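Local structure of dTDP-4-dehydrorhamnose reductase (Yersinia enterocolitica, 5U9C) at residues Ile203-Ala206 against Ile207-His211; Ile90-Ala93 against Ala94-Cys97. The protein probably catalyses the NADPH-dependent reduction of dTDP-4-dehydro-beta-L-rhamnose to dTDP-L-rhamnose, in the pathway that makes dTDP-L-rhamnose. All coordinates share one frame; numbering follows the deposited sequence.

Contact 1 of 2, residues Ile203-Ala206 against Ile207-His211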
loop_
_atom_site.group_PDB
_atom_site.type_symbol
_atom_site.label_atom_id
_atom_site.label_comp_id
_atom_site.label_asym_id
_atom_site.label_seq_id
_atom_site.Cartn_x
_atom_site.Cartn_y
_atom_site.Cartn_z
ATOM N N ILE D 203 37.514 5.031 3.638
ATOM C CA ILE D 203 37.510 6.444 3.313
ATOM C C ILE D 203 38.917 6.937 2.929
ATOM O O ILE D 203 39.049 7.721 1.979
ATOM C CB ILE D 203 36.896 7.274 4.446
ATOM C CG1 ILE D 203 35.381 7.025 4.481
ATOM C CG2 ILE D 203 37.176 8.747 4.234
ATOM C CD1 ILE D 203 34.664 7.675 5.638
ATOM N N ILE D 204 39.951 6.486 3.647
ATOM C CA ILE D 204 41.334 6.880 3.328
ATOM C C ILE D 204 41.663 6.398 1.903
ATOM O O ILE D 204 42.222 7.138 1.089
ATOM C CB ILE D 204 42.332 6.318 4.367
ATOM C CG1 ILE D 204 42.028 6.876 5.773
ATOM C CG2 ILE D 204 43.780 6.616 3.969
ATOM C CD1 ILE D 204 42.211 8.376 5.921
ATOM N N TRP D 205 41.265 5.172 1.597
ATOM C CA TRP D 205 41.464 4.606 0.268
ATOM C C TRP D 205 40.699 5.429 -0.772
ATOM O O TRP D 205 41.236 5.733 -1.838
ATOM C CB TRP D 205 41.020 3.127 0.237
ATOM C CG TRP D 205 41.045 2.483 -1.126
ATOM C CD1 TRP D 205 42.060 1.760 -1.671
ATOM C CD2 TRP D 205 40.002 2.517 -2.117
ATOM N NE1 TRP D 205 41.719 1.337 -2.939
ATOM C CE2 TRP D 205 40.468 1.797 -3.241
ATOM C CE3 TRP D 205 38.732 3.096 -2.168
ATOM C CZ2 TRP D 205 39.701 1.628 -4.396
ATOM C CZ3 TRP D 205 37.963 2.925 -3.320
ATOM C CH2 TRP D 205 38.453 2.198 -4.416
ATOM N N ALA D 206 39.474 5.821 -0.431
ATOM C CA ALA D 206 38.596 6.564 -1.350
ATOM C C ALA D 206 39.127 7.944 -1.682
ATOM O O ALA D 206 39.030 8.395 -2.819
ATOM C CB ALA D 206 37.195 6.671 -0.773
ATOM N N ILE D 207 39.671 8.611 -0.676
ATOM C CA ILE D 207 40.270 9.917 -0.866
ATOM C C ILE D 207 41.449 9.815 -1.837
ATOM O O ILE D 207 41.590 10.654 -2.712
ATOM C CB ILE D 207 40.750 10.510 0.469
ATOM C CG1 ILE D 207 39.563 10.805 1.384
ATOM C CG2 ILE D 207 41.544 11.804 0.234
ATOM C CD1 ILE D 207 39.961 11.041 2.830
ATOM N N ASN D 208 42.277 8.779 -1.682
ATOM C CA ASN D 208 43.455 8.581 -2.532
ATOM C C ASN D 208 43.082 8.311 -3.997
ATOM O O ASN D 208 43.779 8.758 -4.901
ATOM C CB ASN D 208 44.326 7.424 -1.994
ATOM C CG ASN D 208 45.606 7.210 -2.802
ATOM O OD1 ASN D 208 45.870 6.110 -3.284
ATOM N ND2 ASN D 208 46.376 8.257 -2.982
ATOM N N LYS D 209 42.015 7.549 -4.217
ATOM C CA LYS D 209 41.551 7.213 -5.568
ATOM C C LYS D 209 40.577 8.218 -6.136
ATOM O O LYS D 209 40.305 8.185 -7.326
ATOM C CB LYS D 209 40.801 5.859 -5.566
ATOM C CG LYS D 209 41.632 4.664 -5.142
ATOM C CD LYS D 209 42.862 4.404 -6.020
ATOM C CE LYS D 209 42.499 3.870 -7.400
ATOM N NZ LYS D 209 41.922 2.493 -7.345
ATOM N N ARG D 210 40.055 9.098 -5.286
ATOM C CA ARG D 210 38.985 10.019 -5.669
ATOM C C ARG D 210 37.818 9.219 -6.272
ATOM O O ARG D 210 37.284 9.571 -7.315
ATOM C CB ARG D 210 39.471 11.136 -6.607
ATOM C CG ARG D 210 40.553 12.018 -5.994
ATOM C CD ARG D 210 40.121 12.656 -4.665
ATOM N NE ARG D 210 41.210 13.426 -4.069
ATOM C CZ ARG D 210 41.504 14.688 -4.371
ATOM N NH1 ARG D 210 42.531 15.284 -3.780
ATOM N NH2 ARG D 210 40.786 15.362 -5.266
ATOM N N HIS D 211 37.438 8.137 -5.604
ATOM C CA HIS D 211 36.303 7.327 -6.049
ATOM C C HIS D 211 35.037 8.179 -6.003
ATOM O O HIS D 211 34.878 9.014 -5.109
ATOM C CB HIS D 211 36.141 6.069 -5.180
ATOM C CG HIS D 211 35.030 5.189 -5.631
ATOM N ND1 HIS D 211 35.068 4.514 -6.830
ATOM C CD2 HIS D 211 33.833 4.900 -5.073
ATOM C CE1 HIS D 211 33.941 3.845 -6.991
ATOM N NE2 HIS D 211 33.176 4.062 -5.938
HETATM O O HOH W 1 43.798 4.114 -2.929
#
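Trp-205 and Lys-209, one helical turn apart, make the main side-chain contact at the C-terminal end of helix 196-209. The lysine lays its CG over one face of the indole, a CH-pi contact 3.8 Å from CG to the centroid of the six-membered ring and 20° off the ring normal. CG starts out beside its own backbone N (chi1 -62°), and three further bends fold the chain back so that NZ comes 3.8 Å from CZ2 of Trp-205. A long aliphatic stem suits a flat aromatic surface, while the ammonium forms a weak, long ion pair with Asp-272, whose carboxylate also takes a weak hydrogen bond from the indole NE1. CB of His-211 approaches the same indole obliquely, 4.1 Å from CZ3 of Trp-205. The apolar pair Ile-203 and Ile-207 meets through CG2 and CD1 at 3.9 Å; these branched side chains suit the face turned to the parallel sheet, where Ile-203 reaches Leu-102 and Ile-152.

Among the backbone bonds, Ile-207 N donates to Ile-203 O at 2.9 Å, and Asn-208 N and Lys-209 N continue the i to i+4 ladder. The helix then ends in a Schellman motif: Arg-210, with positive phi (54°), is the C-prime residue, and His-211 N returns to Ala-206 O at 3.2 Å, in the carbonyl plane and on a lone pair. Arg-210 N and NE each give Ile-207 O a weak bond. A water donates to both Trp-205 O and Asn-208 OD1, the latter at 2.9 Å, so the exposed amide shares solvent with the backbone.

Trp-205 O, Ala-206 O and Ile-207 O thus each keep a donor near the helix end, though Ile-207 O has only weak ones here, as the chain turns toward strand 213-217.

Contact 2 of 2, residues Ile90-Ala93 against Ala94-Cys97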
loop_
_atom_site.group_PDB
_atom_site.type_symbol
_atom_site.label_atom_id
_atom_site.label_comp_id
_atom_site.label_asym_id
_atom_site.label_seq_id
_atom_site.Cartn_x
_atom_site.Cartn_y
_atom_site.Cartn_z
ATOM N N ILE D 90 27.228 23.387 1.779
ATOM C CA ILE D 90 28.503 22.684 1.646
ATOM C C ILE D 90 28.695 22.216 0.190
ATOM O O ILE D 90 29.783 22.375 -0.379
ATOM C CB ILE D 90 28.590 21.492 2.624
ATOM C CG1 ILE D 90 28.653 22.032 4.067
ATOM C CG2 ILE D 90 29.803 20.620 2.309
ATOM C CD1 ILE D 90 28.560 20.992 5.156
ATOM N N ALA D 91 27.650 21.639 -0.402
ATOM C CA ALA D 91 27.727 21.168 -1.797
ATOM C C ALA D 91 27.962 22.337 -2.775
ATOM O O ALA D 91 28.754 22.206 -3.699
ATOM C CB ALA D 91 26.475 20.420 -2.167
ATOM N N GLN D 92 27.304 23.479 -2.546
ATOM C CA GLN D 92 27.495 24.640 -3.407
ATOM C C GLN D 92 28.944 25.137 -3.286
ATOM O O GLN D 92 29.565 25.475 -4.290
ATOM C CB GLN D 92 26.493 25.776 -3.101
ATOM C CG GLN D 92 25.057 25.510 -3.542
ATOM C CD GLN D 92 24.930 25.241 -5.037
ATOM O OE1 GLN D 92 25.697 25.764 -5.849
ATOM N NE2 GLN D 92 23.927 24.458 -5.408
ATOM N N ALA D 93 29.468 25.160 -2.061
ATOM C CA ALA D 93 30.839 25.571 -1.825
ATOM C C ALA D 93 31.833 24.584 -2.501
ATOM O O ALA D 93 32.798 25.018 -3.144
ATOM C CB ALA D 93 31.112 25.695 -0.345
ATOM N N ALA D 94 31.573 23.280 -2.390
ATOM C CA ALA D 94 32.425 22.257 -3.043
ATOM C C ALA D 94 32.462 22.475 -4.562
ATOM O O ALA D 94 33.537 22.475 -5.173
ATOM C CB ALA D 94 31.949 20.842 -2.724
ATOM N N LYS D 95 31.295 22.713 -5.149
ATOM C CA LYS D 95 31.203 22.977 -6.574
ATOM C C LYS D 95 31.998 24.229 -6.972
ATOM O O LYS D 95 32.724 24.222 -7.962
ATOM C CB LYS D 95 29.758 23.184 -6.987
ATOM C CG LYS D 95 29.595 23.502 -8.471
ATOM C CD LYS D 95 28.166 23.849 -8.800
ATOM C CE LYS D 95 28.031 24.227 -10.274
ATOM N NZ LYS D 95 26.627 24.619 -10.569
ATOM N N PHE D 96 31.837 25.293 -6.197
ATOM C CA PHE D 96 32.510 26.553 -6.479
ATOM C C PHE D 96 34.038 26.440 -6.438
ATOM O O PHE D 96 34.709 26.975 -7.304
ATOM C CB PHE D 96 32.054 27.662 -5.522
ATOM C CG PHE D 96 32.601 29.018 -5.872
ATOM C CD1 PHE D 96 31.970 29.809 -6.845
ATOM C CD2 PHE D 96 33.750 29.507 -5.253
ATOM C CE1 PHE D 96 32.478 31.064 -7.181
ATOM C CE2 PHE D 96 34.265 30.760 -5.588
ATOM C CZ PHE D 96 33.626 31.540 -6.552
ATOM N N CYS D 97 34.598 25.766 -5.440
ATOM C CA CYS D 97 36.046 25.657 -5.410
ATOM C C CYS D 97 36.610 24.371 -6.038
ATOM O O CYS D 97 37.806 24.169 -6.038
ATOM C CB CYS D 97 36.568 25.915 -3.996
ATOM S SG CYS D 97 36.076 24.730 -2.791
#
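Ala-94, in the last turn of helix 76-97, donates its N to Ile-90 O at 2.8 Å, while its CB rests 3.5 Å from that same oxygen. A methyl suits this buried side, where Ala-94 and Ile-90 both touch Ile-60 and Leu-101 of the central sheet. Lys-95 N follows, bonded to Ala-91 O at 3.0 Å. Its side chain is fully extended, with CG anti to the backbone N (chi1 179°), which carries the ammonium outward; on the way CD passes 4.3 Å from OE1 of Gln-92, whose NE2 is held by Glu-88 and whose side chain also packs on Thr-146 of the second subunit. Helix 76-97 thus shows both its sides here, as a helix of a Rossmann-type fold lying on a parallel sheet, and a two-residue link leads from it into strand 100-106. Phe-96 N bonds to Gln-92 O at 3.0 Å, but the ring swings away from the preceding turn, and the side chain touches Thr-53 of helix 48-55. Cys-97, the last helical residue, donates N to Ala-93 O at 3.0 Å. With chi1 at 65°, SG sits between its backbone N and carbonyl carbon, 3.3 Å from Ala-93 O.

From the N terminus, the chain reaches contact 2 first, near the end of helix 76-97, then enters strand 100-106; contact 1 comes much later, at the end of helix 196-209, just ahead of strand 213-217. Each is a local turn of one helix, so neither closes a long loop, and the two lie in series without nesting or crossing. The centres of contact 1 and contact 2 are about 19 Å apart, and the nearest atoms of contact 1 and contact 2 about 9 Å, with no touch. Strand 100-106 lies between them: Leu-101 meets contact 2, whereas Trp-100 and Leu-102 meet contact 1. The two helices therefore cover opposite faces of the Rossmann-type parallel sheet.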